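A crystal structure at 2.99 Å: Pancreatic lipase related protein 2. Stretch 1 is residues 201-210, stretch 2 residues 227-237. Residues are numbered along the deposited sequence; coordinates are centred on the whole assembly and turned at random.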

ATOM      1  N   VAL A 201      -1.481  13.631  -2.512  1.00 24.49           N
ATOM      2  CA  VAL A 201      -2.315  12.460  -2.251  1.00 23.13           C
ATOM      3  C   VAL A 201      -1.630  11.244  -2.854  1.00 21.55           C
ATOM      4  O   VAL A 201      -1.347  11.189  -4.064  1.00 21.44           O
ATOM      5  CB  VAL A 201      -3.753  12.585  -2.883  1.00 23.33           C
ATOM      6  CG1 VAL A 201      -4.628  11.375  -2.543  1.00 23.09           C
ATOM      7  CG2 VAL A 201      -4.495  13.883  -2.445  1.00 22.82           C
ATOM      8  N   ASP A 202      -1.409  10.257  -2.013  1.00 19.51           N
ATOM      9  CA  ASP A 202      -0.868   8.985  -2.474  1.00 19.46           C
ATOM     10  C   ASP A 202      -1.806   7.849  -2.085  1.00 18.87           C
ATOM     11  O   ASP A 202      -2.299   7.786  -0.971  1.00 18.97           O
ATOM     12  CB  ASP A 202       0.507   8.722  -1.865  1.00 19.69           C
ATOM     13  CG  ASP A 202       0.506   8.837  -0.339  1.00 20.68           C
ATOM     14  OD1 ASP A 202      -0.266   9.696   0.201  1.00 22.02           O
ATOM     15  OD2 ASP A 202       1.236   8.112   0.379  1.00 19.15           O
ATOM     16  N   VAL A 203      -2.022   6.920  -2.985  1.00 18.59           N
ATOM     17  CA  VAL A 203      -2.963   5.859  -2.729  1.00 18.93           C
ATOM     18  C   VAL A 203      -2.340   4.467  -2.876  1.00 18.17           C
ATOM     19  O   VAL A 203      -1.610   4.214  -3.815  1.00 17.84           O
ATOM     20  CB  VAL A 203      -4.145   5.987  -3.677  1.00 19.42           C
ATOM     21  CG1 VAL A 203      -5.329   5.145  -3.186  1.00 19.96           C
ATOM     22  CG2 VAL A 203      -4.536   7.438  -3.793  1.00 19.49           C
ATOM     23  N   ILE A 204      -2.650   3.584  -1.930  1.00 17.25           N
ATOM     24  CA  ILE A 204      -2.387   2.158  -2.074  1.00 16.95           C
ATOM     25  C   ILE A 204      -3.682   1.375  -2.351  1.00 17.21           C
ATOM     26  O   ILE A 204      -4.629   1.455  -1.587  1.00 16.03           O
ATOM     27  CB  ILE A 204      -1.671   1.628  -0.838  1.00 16.22           C
ATOM     28  CG1 ILE A 204      -0.407   2.421  -0.650  1.00 15.87           C
ATOM     29  CG2 ILE A 204      -1.267   0.161  -1.021  1.00 15.28           C
ATOM     30  CD1 ILE A 204       0.293   2.102   0.665  1.00 17.16           C
ATOM     31  N   HIS A 205      -3.682   0.624  -3.456  1.00 18.24           N
ATOM     32  CA  HIS A 205      -4.846  -0.140  -3.933  1.00 19.21           C
ATOM     33  C   HIS A 205      -4.584  -1.645  -3.755  1.00 17.91           C
ATOM     34  O   HIS A 205      -3.783  -2.212  -4.496  1.00 16.46           O
ATOM     35  CB  HIS A 205      -5.043   0.043  -5.430  1.00 20.74           C
ATOM     36  CG  HIS A 205      -5.329   1.450  -5.880  1.00 25.95           C
ATOM     37  ND1 HIS A 205      -6.602   1.884  -6.188  1.00 28.80           N
ATOM     38  CD2 HIS A 205      -4.495   2.479  -6.183  1.00 29.12           C
ATOM     39  CE1 HIS A 205      -6.540   3.131  -6.624  1.00 31.11           C
ATOM     40  NE2 HIS A 205      -5.276   3.519  -6.619  1.00 31.21           N
ATOM     41  N   THR A 206      -5.252  -2.268  -2.782  1.00 16.54           N
ATOM     42  CA  THR A 206      -5.105  -3.701  -2.533  1.00 15.58           C
ATOM     43  C   THR A 206      -6.327  -4.563  -2.847  1.00 15.09           C
ATOM     44  O   THR A 206      -6.177  -5.757  -2.866  1.00 14.63           O
ATOM     45  CB  THR A 206      -4.694  -3.989  -1.069  1.00 15.12           C
ATOM     46  OG1 THR A 206      -5.643  -3.387  -0.164  1.00 16.35           O
ATOM     47  CG2 THR A 206      -3.331  -3.325  -0.735  1.00 15.21           C
ATOM     48  N   ASP A 207      -7.520  -3.996  -3.073  1.00 14.67           N
ATOM     49  CA  ASP A 207      -8.737  -4.821  -3.223  1.00 14.37           C
ATOM     50  C   ASP A 207      -9.636  -4.246  -4.300  1.00 14.83           C
ATOM     51  O   ASP A 207     -10.838  -4.182  -4.166  1.00 13.92           O
ATOM     52  CB  ASP A 207      -9.469  -4.897  -1.876  1.00 14.88           C
ATOM     53  CG  ASP A 207     -10.610  -5.936  -1.834  1.00 13.51           C
ATOM     54  OD1 ASP A 207     -10.517  -6.913  -2.603  1.00 15.93           O
ATOM     55  OD2 ASP A 207     -11.606  -5.837  -1.054  1.00  8.69           O
ATOM     56  N   ALA A 208      -9.010  -3.871  -5.406  1.00 15.83           N
ATOM     57  CA  ALA A 208      -9.605  -3.137  -6.535  1.00 16.16           C
ATOM     58  C   ALA A 208     -10.373  -3.981  -7.618  1.00 17.75           C
ATOM     59  O   ALA A 208     -10.729  -3.520  -8.726  1.00 17.58           O
ATOM     60  CB  ALA A 208      -8.477  -2.381  -7.190  1.00 16.05           C
ATOM     61  N   SER A 209     -10.610  -5.251  -7.315  1.00 19.21           N
ATOM     62  CA  SER A 209     -11.648  -6.033  -8.026  1.00 18.54           C
ATOM     63  C   SER A 209     -12.961  -5.239  -7.936  1.00 17.26           C
ATOM     64  O   SER A 209     -13.122  -4.297  -7.092  1.00 18.82           O
ATOM     65  CB  SER A 209     -11.778  -7.432  -7.406  1.00 18.44           C
ATOM     66  OG  SER A 209     -10.611  -7.719  -6.593  1.00 22.24           O
ATOM     67  N   PRO A 210     -13.843  -5.473  -8.873  1.00 15.42           N
ATOM     68  CA  PRO A 210     -15.121  -4.759  -8.846  1.00 15.91           C
ATOM     69  C   PRO A 210     -15.979  -5.096  -7.678  1.00 17.40           C
ATOM     70  O   PRO A 210     -16.247  -6.242  -7.423  1.00 17.28           O
ATOM     71  CB  PRO A 210     -15.783  -5.127 -10.164  1.00 14.77           C
ATOM     72  CG  PRO A 210     -14.900  -5.994 -10.844  1.00 13.46           C
ATOM     73  CD  PRO A 210     -13.645  -6.201 -10.125  1.00 14.54           C
ATOM     74  N   ASP A 227      -0.818   6.516  -7.500  1.00 23.93           N
ATOM     75  CA  ASP A 227      -1.673   5.394  -7.214  1.00 23.26           C
ATOM     76  C   ASP A 227      -0.767   4.207  -7.360  1.00 22.64           C
ATOM     77  O   ASP A 227      -0.287   3.953  -8.445  1.00 21.62           O
ATOM     78  CB  ASP A 227      -2.810   5.337  -8.242  1.00 23.48           C
ATOM     79  CG  ASP A 227      -3.836   6.440  -8.023  1.00 24.43           C
ATOM     80  OD1 ASP A 227      -4.842   6.156  -7.286  1.00 23.78           O
ATOM     81  OD2 ASP A 227      -3.673   7.617  -8.511  1.00 22.87           O
ATOM     82  N   PHE A 228      -0.491   3.520  -6.254  1.00 22.58           N
ATOM     83  CA  PHE A 228       0.311   2.293  -6.254  1.00 22.29           C
ATOM     84  C   PHE A 228      -0.591   1.057  -6.346  1.00 21.19           C
ATOM     85  O   PHE A 228      -1.672   1.043  -5.719  1.00 21.52           O
ATOM     86  CB  PHE A 228       1.116   2.187  -4.976  1.00 22.44           C
ATOM     87  CG  PHE A 228       2.071   3.312  -4.760  1.00 24.61           C
ATOM     88  CD1 PHE A 228       1.623   4.559  -4.357  1.00 27.27           C
ATOM     89  CD2 PHE A 228       3.421   3.119  -4.917  1.00 26.44           C
ATOM     90  CE1 PHE A 228       2.492   5.580  -4.128  1.00 26.99           C
ATOM     91  CE2 PHE A 228       4.315   4.146  -4.692  1.00 27.67           C
ATOM     92  CZ  PHE A 228       3.847   5.371  -4.287  1.00 28.50           C
ATOM     93  N   PHE A 229      -0.128   0.022  -7.076  1.00 18.77           N
ATOM     94  CA  PHE A 229      -0.863  -1.246  -7.229  1.00 16.90           C
ATOM     95  C   PHE A 229      -0.093  -2.523  -6.841  1.00 15.18           C
ATOM     96  O   PHE A 229       0.282  -3.306  -7.714  1.00 15.49           O
ATOM     97  CB  PHE A 229      -1.340  -1.344  -8.670  1.00 16.84           C
ATOM     98  CG  PHE A 229      -2.326  -0.316  -9.018  1.00 16.06           C
ATOM     99  CD1 PHE A 229      -1.904   0.950  -9.397  1.00 16.83           C
ATOM    100  CD2 PHE A 229      -3.680  -0.584  -8.917  1.00 14.16           C
ATOM    101  CE1 PHE A 229      -2.873   1.949  -9.730  1.00 18.64           C
ATOM    102  CE2 PHE A 229      -4.656   0.403  -9.187  1.00 14.55           C
ATOM    103  CZ  PHE A 229      -4.258   1.666  -9.605  1.00 16.83           C
ATOM    104  N   PRO A 230       0.153  -2.751  -5.558  1.00 13.18           N
ATOM    105  CA  PRO A 230       0.919  -3.921  -5.124  1.00 13.06           C
ATOM    106  C   PRO A 230       0.307  -5.211  -5.621  1.00 13.53           C
ATOM    107  O   PRO A 230      -0.900  -5.501  -5.493  1.00 13.57           O
ATOM    108  CB  PRO A 230       0.796  -3.890  -3.595  1.00 12.98           C
ATOM    109  CG  PRO A 230      -0.379  -2.995  -3.310  1.00 13.41           C
ATOM    110  CD  PRO A 230      -0.268  -1.954  -4.411  1.00 13.58           C
ATOM    111  N   ASN A 231       1.145  -6.029  -6.203  1.00 13.76           N
ATOM    112  CA  ASN A 231       0.656  -7.253  -6.788  1.00 13.09           C
ATOM    113  C   ASN A 231      -0.450  -7.016  -7.759  1.00 14.32           C
ATOM    114  O   ASN A 231      -1.354  -7.856  -7.832  1.00 17.62           O
ATOM    115  CB  ASN A 231       0.197  -8.116  -5.676  1.00 11.93           C
ATOM    116  CG  ASN A 231       1.205  -8.114  -4.534  1.00 11.16           C
ATOM    117  OD1 ASN A 231       2.391  -8.422  -4.771  1.00 10.38           O
ATOM    118  ND2 ASN A 231       0.763  -7.772  -3.310  1.00  7.06           N
ATOM    119  N   GLY A 232      -0.419  -5.914  -8.515  1.00 13.83           N
ATOM    120  CA  GLY A 232      -1.560  -5.578  -9.359  1.00 15.48           C
ATOM    121  C   GLY A 232      -2.797  -5.022  -8.632  1.00 16.85           C
ATOM    122  O   GLY A 232      -3.775  -4.581  -9.248  1.00 16.75           O
ATOM    123  N   GLY A 233      -2.759  -5.016  -7.318  1.00 18.73           N
ATOM    124  CA  GLY A 233      -3.832  -4.439  -6.550  1.00 21.31           C
ATOM    125  C   GLY A 233      -5.187  -5.127  -6.489  1.00 23.37           C
ATOM    126  O   GLY A 233      -6.102  -4.596  -5.890  1.00 22.47           O
ATOM    127  N   LYS A 234      -5.317  -6.311  -7.065  1.00 27.21           N
ATOM    128  CA  LYS A 234      -6.602  -7.017  -7.010  1.00 29.65           C
ATOM    129  C   LYS A 234      -6.551  -8.267  -6.107  1.00 30.55           C
ATOM    130  O   LYS A 234      -7.521  -8.554  -5.426  1.00 31.93           O
ATOM    131  CB  LYS A 234      -7.100  -7.323  -8.435  1.00 29.93           C
ATOM    132  CG  LYS A 234      -7.150  -6.055  -9.300  1.00 33.69           C
ATOM    133  CD  LYS A 234      -8.243  -6.001 -10.389  1.00 38.74           C
ATOM    134  CE  LYS A 234      -7.672  -6.092 -11.804  1.00 41.82           C
ATOM    135  NZ  LYS A 234      -7.646  -7.557 -12.282  1.00 48.32           N
ATOM    136  N   GLN A 235      -5.436  -8.986  -6.072  1.00 30.69           N
ATOM    137  CA  GLN A 235      -5.358 -10.187  -5.275  1.00 31.87           C
ATOM    138  C   GLN A 235      -4.017 -10.169  -4.610  1.00 29.02           C
ATOM    139  O   GLN A 235      -3.013 -10.184  -5.231  1.00 27.52           O
ATOM    140  CB  GLN A 235      -5.556 -11.433  -6.143  1.00 34.80           C
ATOM    141  CG  GLN A 235      -7.049 -11.586  -6.754  1.00 44.66           C
ATOM    142  CD  GLN A 235      -7.174 -12.549  -8.027  1.00 54.89           C
ATOM    143  OE1 GLN A 235      -6.185 -13.145  -8.481  1.00 61.94           O
ATOM    144  NE2 GLN A 235      -8.394 -12.677  -8.564  1.00 58.94           N
ATOM    145  N   MET A 236      -4.020 -10.036  -3.314  1.00 27.62           N
ATOM    146  CA  MET A 236      -2.809  -9.845  -2.571  1.00 26.72           C
ATOM    147  C   MET A 236      -2.406 -11.244  -2.143  1.00 27.06           C
ATOM    148  O   MET A 236      -3.256 -12.012  -1.768  1.00 26.07           O
ATOM    149  CB  MET A 236      -3.041  -8.987  -1.299  1.00 26.33           C
ATOM    150  CG  MET A 236      -3.442  -7.565  -1.507  1.00 24.51           C
ATOM    151  SD  MET A 236      -2.397  -6.721  -2.663  1.00 27.97           S
ATOM    152  CE  MET A 236      -3.357  -6.771  -4.183  1.00 24.47           C
ATOM    153  N   PRO A 237      -1.108 -11.542  -2.187  1.00 27.77           N
ATOM    154  CA  PRO A 237      -0.537 -12.743  -1.613  1.00 28.36           C
ATOM    155  C   PRO A 237      -0.749 -12.801  -0.147  1.00 30.10           C
ATOM    156  O   PRO A 237      -0.609 -11.748   0.522  1.00 31.35           O
ATOM    157  CB  PRO A 237       0.947 -12.558  -1.888  1.00 27.68           C
ATOM    158  CG  PRO A 237       0.930 -11.819  -3.123  1.00 27.81           C
ATOM    159  CD  PRO A 237      -0.062 -10.751  -2.839  1.00 28.00           C
TER

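His205 is held by one face and by its edge at once: its ring stacks on Phe229 while its edge hydrogen-bonds to Asp227. The two rings form an offset stack, centroids 4.2 Å apart and planes only 7° from parallel, with His205 CD2 3.5 Å from Phe229 CZ. In the ring plane, His205 NE2 donates to Asp227 OD1 at 2.8 Å, a short, nearly straight hydrogen bond. The rule is legible: the aromatic neighbour covers a face, and the polar edge stays free for a carboxylate. His205 ND1 is bonded elsewhere in the structure, so both ring nitrogens are satisfied in a buried site.

The backbones run side by side around this ring. Strand 201-204 and the strand that runs through Asp227 and Phe228 are parallel, 16° apart, pairing Val203 with Asp227 and Ile204 with Phe228. Phe228 bonds both ways: its N donates to Val203 O at 2.8 Å, and its O accepts from His205 N at 3.1 Å. Val203 and Asp227 share one sheet face, Ile204 and Phe228 the other. Along the apolar flank, Ile204 CG2 meets Pro230 CG at 4.0 Å, and Thr206 CG2 approaches the same Pro230 CG at 3.9 Å.

A type II turn from Phe229 to Gly232 redirects the second stretch, and Gly233 N donates to Pro230 O at 2.6 Å. Gly233 then comes so close that its CA sits 3.0 Å from His205 O; a CB here would clash with that oxygen, and the positive phi also favours glycine. Its carbonyl is useful in turn: Ala208 N donates to Gly233 O at 3.0 Å, almost linearly, tying the loops together. Further along, Met236 CG packs 3.8 Å from Thr206 CB, while the Lys234 side chain passes Ala208, with Lys234 CD 3.9 Å from Ala208 O, before its end leads away.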